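Local coordinates for protein endoglucanase (Clostridium thermocellum, PDB 2C4X) that probably takes part in cellulose breakdown as a cellulosomal cellulase, represented here by its C-terminal PKD domain and its glucan-recognising CBM44 module, at residues 11-16 and 85-90; 168-173 and 213-218; 180-185 and 232-237. The protein carries 1 engineered substitution. All blocks are in the same frame, centred on the assembly; numbering follows the deposited sequence.

Contact 1 (11-16 and 85-90); sequences KAIFTF and SSFTAT
The Phe87 ring lies under Ile13, whose CG1 sits over one face of it, 4.0 Å from the ring centroid and displaced toward the rim, in a CH-pi contact. This is the margin of the PKD domain, a beta-sandwich of immunoglobulin-like type: 84-93 is an outermost strand of the four-stranded sheet, and 11-16 leads into strand 15-17 at the margin of the three-stranded one. The two segments run in roughly the same direction without a hydrogen bond between them, and side chains fill the interval. CB of Phe87 points at the other segment, and CG, anti to the backbone N (chi1 -175°), comes close to Ile13 CA. Phe87 CB approaches Ala12 O at 3.3 Å, while the ring turns an edge toward the face of Phe14. The two rings make an offset edge-to-face pair, their planes 80° apart and their centroids separated by 5.5 Å. Phe87 CD1 touches both CD1 and CE1 of Phe14, each at 3.6 Å.

Phe14 is the buried member of the group. Its CZ reaches the methyl of Ala89, and its ring also meets Trp46 edge-to-face and rests on Leu75 of strand 69-79, which places it in the hydrophobic interior between the sheets. Burial leaves the backbone N of Phe14 without a hydrogen-bonding partner in the model. Farther along, the rim of the Phe16 ring meets the carbonyl of Thr90, with Phe16 CZ 3.5 Å from Thr90 O near the ring plane. Toward the start of the segments, Ala12 CB packs on the backbone of Ser85. Here a water joins the two segments by donating to both, 2.9 Å from Ser86 O and 3.3 Å from Ala12 O.

Contact 2 (168-173 and 213-218); sequences FRIWIP and NEITLT
A bend at chi2 (87°) carries CD of Arg169 along its own strand, and NE and NH2 beyond it meet Glu214 of strand 213-218, whose CG is anti to its backbone N (chi1 -169°) and whose chain stays extended from there; the two side chains run alongside each other. They form a salt bridge on the face of the sheet that carries both. Arg169 grips with NE and NH2 together, side-on, and both nitrogens go to a single oxygen: NE is 3.0 Å from Glu214 OE2, and Arg169 NH2 is 3.3 Å from the same OE2. The oxygen lies near the guanidinium plane, yet both donors reach it from one face of the carboxylate, because the two flat groups are turned 77° against each other. NH1 of Arg169 has its own acceptor in Ala249 O.

Beneath this pair runs an antiparallel ladder. Phe168 and Ile215 exchange two backbone bonds, with Phe168 N 2.8 Å from Ile215 O, and Ile170 and Asn213 exchange two more. Ile170 O also takes a weak bond from the Asn213 side-chain amide, ND2 being 3.4 Å away; the stronger partner of that ND2 is Lys208 O. On the face opposite the salt bridge the side chains are apolar apart from Asn213. Ile170 CD1 meets Ile215 CD1 at 3.9 Å, Phe168 CE1 reaches Leu217 CB at 4.1 Å, and Ile172 CD1 lies against the Asn213 amide.

The pair belongs to the five-stranded sheet of the CBM44 beta-sandwich that ends in strand 211-218. Strand 241-251 flanks 165-172 on its other side and carries Asp248, a calcium ligand, while Phe168, Ile170 and Ile215 face Ile181 and Pro183 of strand 178-187 in the opposing sheet.

Contact 3 (180-185 and 232-237); sequences AIQPYI and GIQVQT. With EDO (1,2-ethanediol), chain F.
Strands 178-187 and 229-238 are adjacent antiparallel members of one five-stranded sheet in the CBM44 beta-sandwich, and a cross-strand tyrosine-glycine pair marks one end of their contact. Tyr184, with CG between its backbone N and carbonyl carbon (chi1 70°), lays its ring over Gly232. Gly232 CA is 4.0 Å from the ring centroid, a CH-pi contact, and Gly232 N sits above the ring centre. The two residues also exchange backbone bonds, Tyr184 N being 2.8 Å from Gly232 O, and the phenol OH is hydrogen-bonded to Gln230 OE1.

Next along this face, Gln182 and Gln234 extend side by side. Gln182 NE2 donates to Gln234 OE1 at 3.0 Å, the amide planes 53° apart, while Gln182 OE1 is taken by Ser199. Gln234 NE2 gives a weak bond to O2 of an ethanediol at 3.1 Å, probably a crystallisation additive.

On the other face Ile181, Pro183, Ile233 and Val235 form an apolar patch. Ile181 wedges against two partners, its CG1 3.7 Å from Ile233 CG2 and its CD1 3.7 Å from Val235 CG2.

Strands 198-203 and 148-155 flank the pair. Trp197 stacks on Tyr184 and Trp201 touches Gln182, which is consistent with a glucan-binding face, whereas Ile233 packs on Val247 and Val235 on Ile245, both of strand 241-251 in the second sheet.

In the fold
From the N terminus, contact 1 comes first: it closes a loop of 68 residues within the PKD domain and brings the margins of that domain's two sheets together. Contacts 2 and 3 follow in the CBM44 module, and the nearest atoms of contacts 1 and 2 are about 15 Å apart. These later two cross, since the chain visits 168-173, 180-185, 213-218 and 232-237 in turn, alternating between the two five-stranded sheets. Contacts 2 and 3 each join neighbouring strands of one sheet, and the sheets then pack face to face: Leu217 CD2 lies 3.5 Å from Tyr184 C, and Ile215 CG2 is 3.7 Å from Pro183 CG.

Contact 1 (11-16 and 85-90)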
# COMPACT_ATOMS: atom_id res chain seq x y z
N LYS A 11 15.38 -30.80 -7.07
CA LYS A 11 14.65 -29.59 -7.44
C LYS A 11 14.02 -28.95 -6.20
O LYS A 11 13.35 -29.62 -5.42
CB LYS A 11 13.64 -29.88 -8.55
CG LYS A 11 14.38 -30.25 -9.87
CD LYS A 11 13.53 -30.22 -11.14
CE LYS A 11 13.25 -28.78 -11.63
NZ LYS A 11 14.45 -27.85 -11.74
N ALA A 12 14.32 -27.67 -6.02
CA ALA A 12 13.90 -26.91 -4.85
C ALA A 12 12.76 -25.96 -5.23
O ALA A 12 12.83 -25.22 -6.23
CB ALA A 12 15.08 -26.12 -4.29
N ILE A 13 11.70 -26.00 -4.45
CA ILE A 13 10.56 -25.12 -4.67
C ILE A 13 9.77 -25.06 -3.37
O ILE A 13 9.76 -26.02 -2.60
CB ILE A 13 9.64 -25.61 -5.84
CG1 ILE A 13 8.64 -24.50 -6.24
CG2 ILE A 13 8.93 -26.91 -5.44
CD1 ILE A 13 7.93 -24.72 -7.56
N PHE A 14 9.14 -23.92 -3.12
CA PHE A 14 8.22 -23.83 -2.01
C PHE A 14 7.11 -22.84 -2.28
O PHE A 14 7.24 -21.96 -3.14
CB PHE A 14 8.95 -23.50 -0.69
CG PHE A 14 9.51 -22.10 -0.62
CD1 PHE A 14 10.81 -21.84 -1.03
CD2 PHE A 14 8.73 -21.05 -0.12
CE1 PHE A 14 11.34 -20.54 -0.95
CE2 PHE A 14 9.25 -19.76 -0.05
CZ PHE A 14 10.55 -19.50 -0.46
N THR A 15 6.01 -23.01 -1.54
CA THR A 15 4.94 -22.02 -1.45
C THR A 15 4.77 -21.67 0.04
O THR A 15 5.36 -22.32 0.92
CB THR A 15 3.60 -22.56 -2.01
OG1 THR A 15 3.19 -23.71 -1.27
CG2 THR A 15 3.73 -22.94 -3.49
N PHE A 16 3.98 -20.64 0.34
CA PHE A 16 3.70 -20.29 1.73
C PHE A 16 2.26 -19.82 1.89
O PHE A 16 1.62 -19.40 0.93
CB PHE A 16 4.70 -19.26 2.30
CG PHE A 16 4.78 -17.98 1.51
CD1 PHE A 16 3.82 -16.98 1.67
CD2 PHE A 16 5.82 -17.79 0.60
CE1 PHE A 16 3.89 -15.80 0.93
CE2 PHE A 16 5.89 -16.61 -0.15
CZ PHE A 16 4.92 -15.61 0.02
N SER A 85 20.07 -27.52 -4.63
CA SER A 85 19.45 -26.48 -5.45
C SER A 85 18.83 -25.47 -4.51
O SER A 85 18.47 -25.80 -3.38
CB SER A 85 18.33 -27.07 -6.30
OG SER A 85 18.83 -28.16 -7.04
N SER A 86 18.65 -24.25 -5.01
CA SER A 86 17.99 -23.21 -4.23
C SER A 86 16.83 -22.59 -4.99
O SER A 86 16.83 -22.53 -6.23
CB SER A 86 19.00 -22.14 -3.80
OG SER A 86 19.30 -21.24 -4.84
N PHE A 87 15.84 -22.13 -4.22
CA PHE A 87 14.66 -21.42 -4.72
C PHE A 87 14.44 -20.26 -3.76
O PHE A 87 14.41 -20.46 -2.54
CB PHE A 87 13.44 -22.36 -4.71
CG PHE A 87 12.18 -21.77 -5.33
CD1 PHE A 87 11.22 -21.13 -4.54
CD2 PHE A 87 11.93 -21.91 -6.70
CE1 PHE A 87 10.05 -20.61 -5.12
CE2 PHE A 87 10.75 -21.41 -7.27
CZ PHE A 87 9.82 -20.76 -6.48
N THR A 88 14.30 -19.06 -4.31
CA THR A 88 14.10 -17.85 -3.50
C THR A 88 12.79 -17.18 -3.88
O THR A 88 12.50 -17.00 -5.07
CB THR A 88 15.29 -16.85 -3.66
OG1 THR A 88 16.51 -17.49 -3.26
CG2 THR A 88 15.11 -15.59 -2.81
N ALA A 89 11.99 -16.84 -2.88
CA ALA A 89 10.76 -16.08 -3.13
C ALA A 89 10.66 -14.97 -2.09
O ALA A 89 11.36 -15.00 -1.07
CB ALA A 89 9.53 -17.00 -3.09
N THR A 90 9.78 -14.01 -2.36
CA THR A 90 9.62 -12.84 -1.51
C THR A 90 8.32 -12.94 -0.71
O THR A 90 7.29 -13.36 -1.24
CB THR A 90 9.66 -11.54 -2.38
OG1 THR A 90 11.01 -11.25 -2.74
CG2 THR A 90 9.10 -10.36 -1.63
O HOH W 1 15.76 -24.89 -7.63

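Contact 2 (168-173 and 213-218)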
# COMPACT_ATOMS: atom_id res chain seq x y z
N PHE A 168 -2.53 6.20 -2.04
CA PHE A 168 -3.69 6.70 -1.30
C PHE A 168 -4.66 5.54 -1.08
O PHE A 168 -4.79 4.67 -1.94
CB PHE A 168 -4.43 7.77 -2.11
CG PHE A 168 -3.63 9.03 -2.36
CD1 PHE A 168 -2.58 9.05 -3.29
CD2 PHE A 168 -3.96 10.21 -1.70
CE1 PHE A 168 -1.86 10.22 -3.54
CE2 PHE A 168 -3.24 11.39 -1.94
CZ PHE A 168 -2.19 11.40 -2.87
N ARG A 169 -5.32 5.53 0.08
CA ARG A 169 -6.46 4.63 0.30
C ARG A 169 -7.73 5.44 0.53
O ARG A 169 -7.80 6.26 1.45
CB ARG A 169 -6.19 3.66 1.46
CG ARG A 169 -5.25 2.53 1.10
CD ARG A 169 -3.79 2.89 1.31
NE ARG A 169 -2.92 1.73 1.07
CZ ARG A 169 -1.68 1.59 1.54
NH1 ARG A 169 -1.14 2.54 2.30
NH2 ARG A 169 -0.99 0.50 1.27
N ILE A 170 -8.73 5.20 -0.31
CA ILE A 170 -9.94 6.02 -0.32
C ILE A 170 -11.17 5.12 -0.33
O ILE A 170 -11.34 4.30 -1.23
CB ILE A 170 -9.96 6.98 -1.56
CG1 ILE A 170 -8.63 7.72 -1.71
CG2 ILE A 170 -11.12 7.98 -1.48
CD1 ILE A 170 -8.44 8.42 -3.07
N TRP A 171 -12.00 5.26 0.69
CA TRP A 171 -13.27 4.54 0.77
C TRP A 171 -14.34 5.38 0.09
O TRP A 171 -14.68 6.47 0.55
CB TRP A 171 -13.64 4.29 2.24
CG TRP A 171 -14.67 3.20 2.46
CD1 TRP A 171 -14.41 1.88 2.73
CD2 TRP A 171 -16.10 3.34 2.44
NE1 TRP A 171 -15.59 1.19 2.87
CE2 TRP A 171 -16.64 2.06 2.70
CE3 TRP A 171 -16.97 4.41 2.23
CZ2 TRP A 171 -18.02 1.82 2.76
CZ3 TRP A 171 -18.34 4.18 2.28
CH2 TRP A 171 -18.86 2.89 2.55
N ILE A 172 -14.86 4.88 -1.03
CA ILE A 172 -15.82 5.63 -1.83
C ILE A 172 -17.21 4.99 -1.73
O ILE A 172 -17.35 3.80 -2.01
CB ILE A 172 -15.35 5.73 -3.30
CG1 ILE A 172 -13.97 6.43 -3.36
CG2 ILE A 172 -16.37 6.45 -4.18
CD1 ILE A 172 -13.13 6.06 -4.56
N PRO A 173 -18.24 5.78 -1.33
CA PRO A 173 -19.59 5.24 -1.17
C PRO A 173 -20.36 5.16 -2.49
O PRO A 173 -20.04 5.88 -3.45
CB PRO A 173 -20.25 6.25 -0.24
CG PRO A 173 -19.61 7.56 -0.63
CD PRO A 173 -18.19 7.22 -1.02
N ASN A 213 -10.33 1.80 -1.89
CA ASN A 213 -9.65 1.86 -3.18
C ASN A 213 -8.22 2.33 -2.99
O ASN A 213 -7.98 3.41 -2.44
CB ASN A 213 -10.37 2.81 -4.14
CG ASN A 213 -11.72 2.30 -4.56
OD1 ASN A 213 -11.88 1.79 -5.67
ND2 ASN A 213 -12.71 2.42 -3.69
N GLU A 214 -7.28 1.51 -3.45
CA GLU A 214 -5.88 1.85 -3.39
C GLU A 214 -5.47 2.46 -4.73
O GLU A 214 -5.50 1.79 -5.76
CB GLU A 214 -5.05 0.61 -3.04
CG GLU A 214 -3.61 0.90 -2.70
CD GLU A 214 -2.94 -0.25 -1.97
OE1 GLU A 214 -2.04 -0.87 -2.57
OE2 GLU A 214 -3.32 -0.52 -0.80
N ILE A 215 -5.12 3.74 -4.70
CA ILE A 215 -4.77 4.50 -5.91
C ILE A 215 -3.38 5.10 -5.74
O ILE A 215 -3.10 5.77 -4.75
CB ILE A 215 -5.82 5.62 -6.20
CG1 ILE A 215 -7.24 5.04 -6.27
CG2 ILE A 215 -5.48 6.35 -7.51
CD1 ILE A 215 -8.35 6.09 -6.14
N THR A 216 -2.50 4.84 -6.71
CA THR A 216 -1.15 5.41 -6.67
C THR A 216 -1.01 6.64 -7.57
O THR A 216 -1.78 6.83 -8.52
CB THR A 216 -0.05 4.40 -7.04
OG1 THR A 216 -0.20 4.01 -8.41
CG2 THR A 216 -0.10 3.16 -6.14
N LEU A 217 -0.00 7.45 -7.27
CA LEU A 217 0.28 8.67 -8.02
C LEU A 217 1.77 8.96 -7.95
O LEU A 217 2.36 8.96 -6.87
CB LEU A 217 -0.52 9.83 -7.42
CG LEU A 217 -0.22 11.24 -7.92
CD1 LEU A 217 -0.58 11.39 -9.38
CD2 LEU A 217 -0.94 12.25 -7.09
N THR A 218 2.39 9.20 -9.11
CA THR A 218 3.80 9.56 -9.15
C THR A 218 4.01 11.04 -9.46
O THR A 218 3.46 11.57 -10.44
CB THR A 218 4.58 8.70 -10.18
OG1 THR A 218 4.36 7.32 -9.89
CG2 THR A 218 6.08 8.98 -10.12

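Contact 3 (180-185 and 232-237)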
# COMPACT_ATOMS: atom_id res chain seq x y z
N ALA A 180 -16.26 11.74 -10.97
CA ALA A 180 -14.89 11.27 -10.90
C ALA A 180 -14.27 11.65 -9.57
O ALA A 180 -14.75 12.53 -8.86
CB ALA A 180 -14.06 11.86 -12.05
N ILE A 181 -13.18 10.96 -9.25
CA ILE A 181 -12.38 11.25 -8.08
C ILE A 181 -10.91 11.15 -8.51
O ILE A 181 -10.57 10.36 -9.39
CB ILE A 181 -12.73 10.27 -6.92
CG1 ILE A 181 -12.06 10.70 -5.61
CG2 ILE A 181 -12.42 8.81 -7.29
CD1 ILE A 181 -12.72 10.11 -4.38
N GLN A 182 -10.05 11.98 -7.93
CA GLN A 182 -8.64 11.93 -8.29
C GLN A 182 -7.68 12.44 -7.22
O GLN A 182 -7.73 13.62 -6.85
CB GLN A 182 -8.37 12.63 -9.63
CG GLN A 182 -8.68 14.12 -9.70
CD GLN A 182 -8.52 14.67 -11.11
OE1 GLN A 182 -7.78 14.12 -11.92
NE2 GLN A 182 -9.22 15.77 -11.40
N PRO A 183 -6.78 11.55 -6.74
CA PRO A 183 -5.65 12.02 -5.96
C PRO A 183 -4.79 12.89 -6.87
O PRO A 183 -4.70 12.60 -8.07
CB PRO A 183 -4.88 10.74 -5.62
CG PRO A 183 -5.83 9.63 -5.89
CD PRO A 183 -6.74 10.09 -6.95
N TYR A 184 -4.21 13.94 -6.32
CA TYR A 184 -3.37 14.82 -7.10
C TYR A 184 -2.21 15.36 -6.30
O TYR A 184 -2.23 15.39 -5.06
CB TYR A 184 -4.19 15.99 -7.68
CG TYR A 184 -4.66 17.00 -6.65
CD1 TYR A 184 -3.86 18.10 -6.29
CD2 TYR A 184 -5.92 16.87 -6.07
CE1 TYR A 184 -4.30 19.03 -5.35
CE2 TYR A 184 -6.37 17.79 -5.13
CZ TYR A 184 -5.56 18.86 -4.77
OH TYR A 184 -6.04 19.77 -3.85
N ILE A 185 -1.19 15.77 -7.03
CA ILE A 185 -0.13 16.59 -6.47
C ILE A 185 0.15 17.73 -7.44
O ILE A 185 0.31 17.53 -8.66
CB ILE A 185 1.15 15.79 -6.11
CG1 ILE A 185 2.10 16.69 -5.31
CG2 ILE A 185 1.82 15.22 -7.37
CD1 ILE A 185 3.06 15.96 -4.44
N GLY A 232 -3.56 16.38 -2.61
CA GLY A 232 -4.90 16.13 -2.10
C GLY A 232 -5.72 15.15 -2.90
O GLY A 232 -5.20 14.41 -3.72
N ILE A 233 -7.02 15.15 -2.62
CA ILE A 233 -7.97 14.40 -3.40
C ILE A 233 -9.05 15.37 -3.87
O ILE A 233 -9.57 16.17 -3.08
CB ILE A 233 -8.58 13.22 -2.59
CG1 ILE A 233 -7.47 12.28 -2.12
CG2 ILE A 233 -9.61 12.46 -3.44
CD1 ILE A 233 -7.84 11.47 -0.92
N GLN A 234 -9.35 15.30 -5.16
CA GLN A 234 -10.40 16.10 -5.76
C GLN A 234 -11.56 15.21 -6.19
O GLN A 234 -11.35 14.13 -6.76
CB GLN A 234 -9.86 16.88 -6.96
CG GLN A 234 -10.83 17.91 -7.51
CD GLN A 234 -10.30 18.65 -8.72
OE1 GLN A 234 -10.24 18.11 -9.82
NE2 GLN A 234 -9.93 19.91 -8.52
N VAL A 235 -12.78 15.67 -5.92
CA VAL A 235 -13.99 15.02 -6.41
C VAL A 235 -14.76 15.96 -7.33
O VAL A 235 -14.91 17.14 -7.03
CB VAL A 235 -14.90 14.57 -5.23
CG1 VAL A 235 -16.20 14.02 -5.74
CG2 VAL A 235 -14.22 13.50 -4.44
N GLN A 236 -15.21 15.45 -8.48
CA GLN A 236 -16.10 16.19 -9.36
C GLN A 236 -17.54 15.78 -9.07
O GLN A 236 -17.88 14.60 -9.15
CB GLN A 236 -15.75 15.96 -10.84
CG GLN A 236 -16.55 16.83 -11.82
CD GLN A 236 -16.60 16.25 -13.24
OE1 GLN A 236 -15.69 15.55 -13.68
NE2 GLN A 236 -17.68 16.56 -13.95
N THR A 237 -18.37 16.76 -8.73
CA THR A 237 -19.77 16.50 -8.42
C THR A 237 -20.65 16.87 -9.62
O THR A 237 -20.34 17.80 -10.36
CB THR A 237 -20.23 17.24 -7.15
OG1 THR A 237 -20.12 18.66 -7.35
CG2 THR A 237 -19.37 16.83 -5.94
C1 EDO F . -8.05 22.74 -6.79
O1 EDO F . -7.29 22.51 -5.60
C2 EDO F . -7.20 22.44 -8.01
O2 EDO F . -8.05 22.30 -9.16